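Local coordinates for cation-transporting ATPase, E1-E2 family protein (Streptococcus pneumoniae, PDB 4F2F) that probably exports copper(I) across the membrane at the cost of ATP, this fragment being its copper(I)-binding domain, at residues Phe75-Glu84 with Gln92-Glu100. Residues are numbered along the deposited sequence; the frame is centred on the assembly and turned at random.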
ATOM      1  N   PHE A  75       2.906   3.841   8.551  1.00 23.31           N
ATOM      2  CA  PHE A  75       2.118   4.926   9.118  1.00 22.20           C
ATOM      3  C   PHE A  75       0.999   4.362   9.983  1.00 21.20           C
ATOM      4  O   PHE A  75       0.684   3.174   9.913  1.00 20.69           O
ATOM      5  CB  PHE A  75       1.579   5.865   8.024  1.00 22.72           C
ATOM      6  CG  PHE A  75       0.597   5.221   7.074  1.00 21.82           C
ATOM      7  CD1 PHE A  75       1.035   4.583   5.920  1.00 23.68           C
ATOM      8  CD2 PHE A  75      -0.766   5.287   7.316  1.00 22.59           C
ATOM      9  CE1 PHE A  75       0.131   4.006   5.040  1.00 22.53           C
ATOM     10  CE2 PHE A  75      -1.673   4.714   6.444  1.00 23.90           C
ATOM     11  CZ  PHE A  75      -1.225   4.072   5.305  1.00 22.10           C
ATOM     12  N   THR A  76       0.420   5.214  10.821  1.00 22.33           N
ATOM     13  CA  THR A  76      -0.727   4.822  11.621  1.00 20.89           C
ATOM     14  C   THR A  76      -1.955   5.538  11.077  1.00 24.75           C
ATOM     15  O   THR A  76      -2.101   6.747  11.251  1.00 25.51           O
ATOM     16  CB  THR A  76      -0.523   5.169  13.108  1.00 23.96           C
ATOM     17  OG1 THR A  76       0.679   4.550  13.583  1.00 24.84           O
ATOM     18  CG2 THR A  76      -1.703   4.684  13.944  1.00 25.54           C
ATOM     19  N   PRO A  77      -2.830   4.791  10.387  1.00 23.75           N
ATOM     20  CA  PRO A  77      -4.040   5.366   9.787  1.00 25.58           C
ATOM     21  C   PRO A  77      -4.960   5.957  10.851  1.00 27.43           C
ATOM     22  O   PRO A  77      -5.274   5.281  11.828  1.00 26.01           O
ATOM     23  CB  PRO A  77      -4.705   4.163   9.105  1.00 28.22           C
ATOM     24  CG  PRO A  77      -4.105   2.956   9.759  1.00 25.19           C
ATOM     25  CD  PRO A  77      -2.709   3.348  10.118  1.00 25.50           C
ATOM     26  N   GLN A  78      -5.375   7.206  10.659  1.00 25.07           N
ATOM     27  CA  GLN A  78      -6.210   7.895  11.640  1.00 28.20           C
ATOM     28  C   GLN A  78      -7.547   8.345  11.060  1.00 32.18           C
ATOM     29  O   GLN A  78      -8.511   8.552  11.798  1.00 34.83           O
ATOM     30  CB  GLN A  78      -5.468   9.101  12.224  1.00 30.34           C
ATOM     31  CG  GLN A  78      -4.160   8.764  12.926  1.00 35.39           C
ATOM     32  CD  GLN A  78      -4.359   7.940  14.185  1.00 35.18           C
ATOM     33  OE1 GLN A  78      -5.464   7.486  14.481  1.00 35.36           O
ATOM     34  NE2 GLN A  78      -3.281   7.746  14.938  1.00 31.92           N
ATOM     35  N   GLU A  79      -7.602   8.508   9.741  1.00 28.21           N
ATOM     36  CA  GLU A  79      -8.832   8.943   9.083  1.00 24.59           C
ATOM     37  C   GLU A  79      -9.573   7.781   8.419  1.00 25.76           C
ATOM     38  O   GLU A  79      -9.009   7.048   7.605  1.00 22.86           O
ATOM     39  CB  GLU A  79      -8.545  10.047   8.061  1.00 28.47           C
ATOM     40  CG  GLU A  79      -9.788  10.550   7.336  1.00 28.20           C
ATOM     41  CD  GLU A  79      -9.519  11.782   6.492  1.00 37.28           C
ATOM     42  OE1 GLU A  79      -9.808  11.747   5.277  1.00 40.41           O
ATOM     43  OE2 GLU A  79      -9.029  12.789   7.046  1.00 45.79           O
ATOM     44  N   LEU A  80     -10.844   7.625   8.774  1.00 23.68           N
ATOM     45  CA  LEU A  80     -11.677   6.557   8.236  1.00 21.98           C
ATOM     46  C   LEU A  80     -11.958   6.755   6.752  1.00 20.10           C
ATOM     47  O   LEU A  80     -11.884   7.874   6.241  1.00 22.23           O
ATOM     48  CB  LEU A  80     -13.000   6.487   9.000  1.00 24.32           C
ATOM     49  CG  LEU A  80     -12.918   6.166  10.490  1.00 26.35           C
ATOM     50  CD1 LEU A  80     -14.262   6.402  11.164  1.00 37.91           C
ATOM     51  CD2 LEU A  80     -12.455   4.734  10.701  1.00 25.83           C
ATOM     52  N   GLY A  81     -12.280   5.664   6.065  1.00 22.32           N
ATOM     53  CA  GLY A  81     -12.696   5.735   4.677  1.00 22.85           C
ATOM     54  C   GLY A  81     -11.694   5.191   3.676  1.00 23.88           C
ATOM     55  O   GLY A  81     -10.675   4.603   4.041  1.00 22.54           O
ATOM     56  N   ARG A  82     -12.002   5.391   2.399  1.00 21.32           N
ATOM     57  CA  ARG A  82     -11.157   4.933   1.303  1.00 20.16           C
ATOM     58  C   ARG A  82     -10.137   6.001   0.920  1.00 20.94           C
ATOM     59  O   ARG A  82     -10.488   7.167   0.726  1.00 23.76           O
ATOM     60  CB  ARG A  82     -12.026   4.594   0.091  1.00 23.19           C
ATOM     61  CG  ARG A  82     -11.264   4.108  -1.130  1.00 20.51           C
ATOM     62  CD  ARG A  82     -12.070   4.371  -2.393  1.00 21.70           C
ATOM     63  NE  ARG A  82     -11.529   3.680  -3.559  1.00 21.11           N
ATOM     64  CZ  ARG A  82     -10.566   4.162  -4.338  1.00 23.67           C
ATOM     65  NH1 ARG A  82     -10.020   5.341  -4.074  1.00 22.89           N
ATOM     66  NH2 ARG A  82     -10.145   3.459  -5.382  1.00 25.30           N
ATOM     67  N   HIS A  83      -8.877   5.591   0.809  1.00 18.78           N
ATOM     68  CA  HIS A  83      -7.789   6.487   0.439  1.00 20.51           C
ATOM     69  C   HIS A  83      -6.979   5.859  -0.685  1.00 20.07           C
ATOM     70  O   HIS A  83      -6.864   4.637  -0.766  1.00 20.68           O
ATOM     71  CB  HIS A  83      -6.881   6.748   1.640  1.00 19.09           C
ATOM     72  CG  HIS A  83      -7.619   7.159   2.875  1.00 22.46           C
ATOM     73  ND1 HIS A  83      -8.129   8.426   3.048  1.00 22.45           N
ATOM     74  CD2 HIS A  83      -7.933   6.471   3.997  1.00 21.98           C
ATOM     75  CE1 HIS A  83      -8.731   8.501   4.221  1.00 22.84           C
ATOM     76  NE2 HIS A  83      -8.624   7.328   4.818  1.00 20.95           N
ATOM     77  N   GLU A  84      -6.412   6.690  -1.551  1.00 18.54           N
ATOM     78  CA  GLU A  84      -5.663   6.182  -2.692  1.00 17.92           C
ATOM     79  C   GLU A  84      -4.168   6.078  -2.411  1.00 16.82           C
ATOM     80  O   GLU A  84      -3.589   6.927  -1.730  1.00 17.92           O
ATOM     81  CB  GLU A  84      -5.900   7.065  -3.924  1.00 16.46           C
ATOM     82  CG  GLU A  84      -5.020   6.730  -5.127  1.00 17.60           C
ATOM     83  CD  GLU A  84      -5.290   7.635  -6.317  1.00 20.89           C
ATOM     84  OE1 GLU A  84      -4.336   8.270  -6.816  1.00 20.66           O
ATOM     85  OE2 GLU A  84      -6.456   7.707  -6.759  1.00 23.06           O
ATOM     86  N   GLN A  92      -0.477   3.675 -11.997  1.00 18.65           N
ATOM     87  CA  GLN A  92      -0.938   2.435 -11.382  1.00 17.69           C
ATOM     88  C   GLN A  92      -1.479   2.732  -9.990  1.00 15.93           C
ATOM     89  O   GLN A  92      -0.758   3.253  -9.138  1.00 17.04           O
ATOM     90  CB  GLN A  92       0.203   1.416 -11.316  1.00 17.93           C
ATOM     91  CG  GLN A  92       0.763   1.024 -12.675  1.00 20.68           C
ATOM     92  CD  GLN A  92      -0.231   0.241 -13.509  1.00 27.34           C
ATOM     93  OE1 GLN A  92      -1.133  -0.402 -12.974  1.00 29.85           O
ATOM     94  NE2 GLN A  92      -0.075   0.294 -14.828  1.00 39.25           N
ATOM     95  N   LYS A  93      -2.747   2.403  -9.760  1.00 19.55           N
ATOM     96  CA  LYS A  93      -3.416   2.808  -8.529  1.00 18.59           C
ATOM     97  C   LYS A  93      -3.899   1.653  -7.657  1.00 17.03           C
ATOM     98  O   LYS A  93      -4.043   0.515  -8.110  1.00 19.79           O
ATOM     99  CB  LYS A  93      -4.606   3.711  -8.850  1.00 19.38           C
ATOM    100  CG  LYS A  93      -4.245   4.988  -9.581  1.00 23.52           C
ATOM    101  CD  LYS A  93      -5.503   5.676 -10.070  1.00 28.42           C
ATOM    102  CE  LYS A  93      -5.182   6.984 -10.760  1.00 37.96           C
ATOM    103  NZ  LYS A  93      -6.385   7.541 -11.435  1.00 43.28           N
ATOM    104  N   GLY A  94      -4.154   1.977  -6.395  1.00 18.28           N
ATOM    105  CA  GLY A  94      -4.707   1.046  -5.431  1.00 19.34           C
ATOM    106  C   GLY A  94      -5.419   1.858  -4.371  1.00 15.84           C
ATOM    107  O   GLY A  94      -5.487   3.083  -4.465  1.00 17.54           O
ATOM    108  N   SER A  95      -5.961   1.190  -3.363  1.00 19.04           N
ATOM    109  CA  SER A  95      -6.650   1.901  -2.303  1.00 18.70           C
ATOM    110  C   SER A  95      -6.466   1.214  -0.965  1.00 18.57           C
ATOM    111  O   SER A  95      -6.248   0.002  -0.893  1.00 19.65           O
ATOM    112  CB  SER A  95      -8.145   2.044  -2.615  1.00 19.34           C
ATOM    113  OG  SER A  95      -8.838   0.822  -2.446  1.00 21.41           O
ATOM    114  N   TYR A  96      -6.538   2.003   0.097  1.00 18.16           N
ATOM    115  CA  TYR A  96      -6.609   1.445   1.434  1.00 17.85           C
ATOM    116  C   TYR A  96      -7.807   2.031   2.162  1.00 21.11           C
ATOM    117  O   TYR A  96      -7.969   3.248   2.244  1.00 22.14           O
ATOM    118  CB  TYR A  96      -5.303   1.648   2.211  1.00 20.61           C
ATOM    119  CG  TYR A  96      -4.865   3.084   2.410  1.00 17.33           C
ATOM    120  CD1 TYR A  96      -4.197   3.773   1.408  1.00 19.48           C
ATOM    121  CD2 TYR A  96      -5.084   3.736   3.617  1.00 20.64           C
ATOM    122  CE1 TYR A  96      -3.778   5.076   1.595  1.00 18.32           C
ATOM    123  CE2 TYR A  96      -4.670   5.037   3.814  1.00 18.94           C
ATOM    124  CZ  TYR A  96      -4.018   5.703   2.801  1.00 19.75           C
ATOM    125  OH  TYR A  96      -3.608   6.999   2.994  1.00 20.88           O
ATOM    126  N   THR A  97      -8.664   1.148   2.658  1.00 21.24           N
ATOM    127  CA  THR A  97      -9.862   1.565   3.360  1.00 22.68           C
ATOM    128  C   THR A  97      -9.639   1.393   4.851  1.00 21.37           C
ATOM    129  O   THR A  97      -9.323   0.297   5.320  1.00 22.46           O
ATOM    130  CB  THR A  97     -11.085   0.753   2.906  1.00 21.39           C
ATOM    131  OG1 THR A  97     -11.255   0.907   1.492  1.00 23.74           O
ATOM    132  CG2 THR A  97     -12.343   1.231   3.619  1.00 24.14           C
ATOM    133  N   VAL A  98      -9.783   2.489   5.588  1.00 21.02           N
ATOM    134  CA  VAL A  98      -9.551   2.482   7.024  1.00 21.62           C
ATOM    135  C   VAL A  98     -10.874   2.327   7.763  1.00 25.10           C
ATOM    136  O   VAL A  98     -11.773   3.157   7.623  1.00 26.38           O
ATOM    137  CB  VAL A  98      -8.840   3.765   7.481  1.00 22.39           C
ATOM    138  CG1 VAL A  98      -8.619   3.746   8.987  1.00 21.87           C
ATOM    139  CG2 VAL A  98      -7.512   3.921   6.749  1.00 21.41           C
ATOM    140  N   VAL A  99     -10.987   1.253   8.542  1.00 23.98           N
ATOM    141  CA  VAL A  99     -12.215   0.965   9.276  1.00 23.68           C
ATOM    142  C   VAL A  99     -11.991   1.019  10.785  1.00 27.86           C
ATOM    143  O   VAL A  99     -10.858   0.936  11.261  1.00 26.89           O
ATOM    144  CB  VAL A  99     -12.794  -0.411   8.895  1.00 23.30           C
ATOM    145  CG1 VAL A  99     -13.039  -0.486   7.397  1.00 25.76           C
ATOM    146  CG2 VAL A  99     -11.857  -1.522   9.343  1.00 27.52           C
ATOM    147  N   GLU A 100     -13.081   1.151  11.534  1.00 28.78           N
ATOM    148  CA  GLU A 100     -12.999   1.334  12.978  1.00 33.96           C
ATOM    149  C   GLU A 100     -12.894   0.007  13.718  1.00 37.98           C
ATOM    150  O   GLU A 100     -13.387  -1.020  13.250  1.00 40.65           O
ATOM    151  CB  GLU A 100     -14.210   2.121  13.479  1.00 39.79           C
ATOM    152  CG  GLU A 100     -13.928   2.980  14.694  1.00 40.71           C
ATOM    153  CD  GLU A 100     -14.788   4.226  14.726  1.00 45.27           C
ATOM    154  OE1 GLU A 100     -15.981   4.132  14.365  1.00 36.61           O
ATOM    155  OE2 GLU A 100     -14.270   5.299  15.099  1.00 40.74           O
ATOM    156  OXT GLU A 100     -12.316  -0.059  14.804  1.00 40.97           O
TER
HETATM  157  O   HOH W   1      -7.321   3.815  -6.500  1.00 24.73           O
HETATM  158  O   HOH W   2      -2.599   8.299   0.618  1.00 23.34           O
HETATM  159  O   HOH W   3      -7.359   8.792  -9.110  1.00 37.76           O
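The ring of Tyr96 is sandwiched between two unlike groups: CB of His83 lies over one face, 3.5 Å from the ring centroid in a CH-pi contact, and the ring of Phe75 reaches the opposite face with CZ, 3.9 Å from Tyr96 CE2. Tyr96 gains this place by setting CG between its backbone N and carbonyl carbon (chi1 60°), which swings the ring across His83. A tyrosine suits the site because its hydroxyl shares a water with Glu84 O, to which the water donates. The buried His83 imidazole has both nitrogens engaged: NE2 donates to Glu79 O (2.8 Å), tying the ring back to the segment leading into the strand, while ND1 is hydrogen-bonded to OE1 of Glu58. Val98 packs CG2 against Pro77 CB at 3.7 Å, and the same methyl sits at the edge of the His83 ring. The backbones pair antiparallel, Gly81 with Val98 and His83 with Tyr96 each exchanging two hydrogen bonds; Gly81 has a positive phi (109°) at which a CB would press on the preceding carbonyl. On the sheet face opposite to Tyr96 and His83, extended Arg82 lays one guanidinium face over Ser95 CB, 3.6 Å from Arg82 CZ, and a water links Arg82 NH2 to Gly94 O. Another water joins Glu84 OE2 to Lys93 NZ. Together these residues build the beta hairpin of strands 81-87 and 93-99 in the cupredoxin fold, whose connecting loop carries the copper(I) ligands Met89 and Met91.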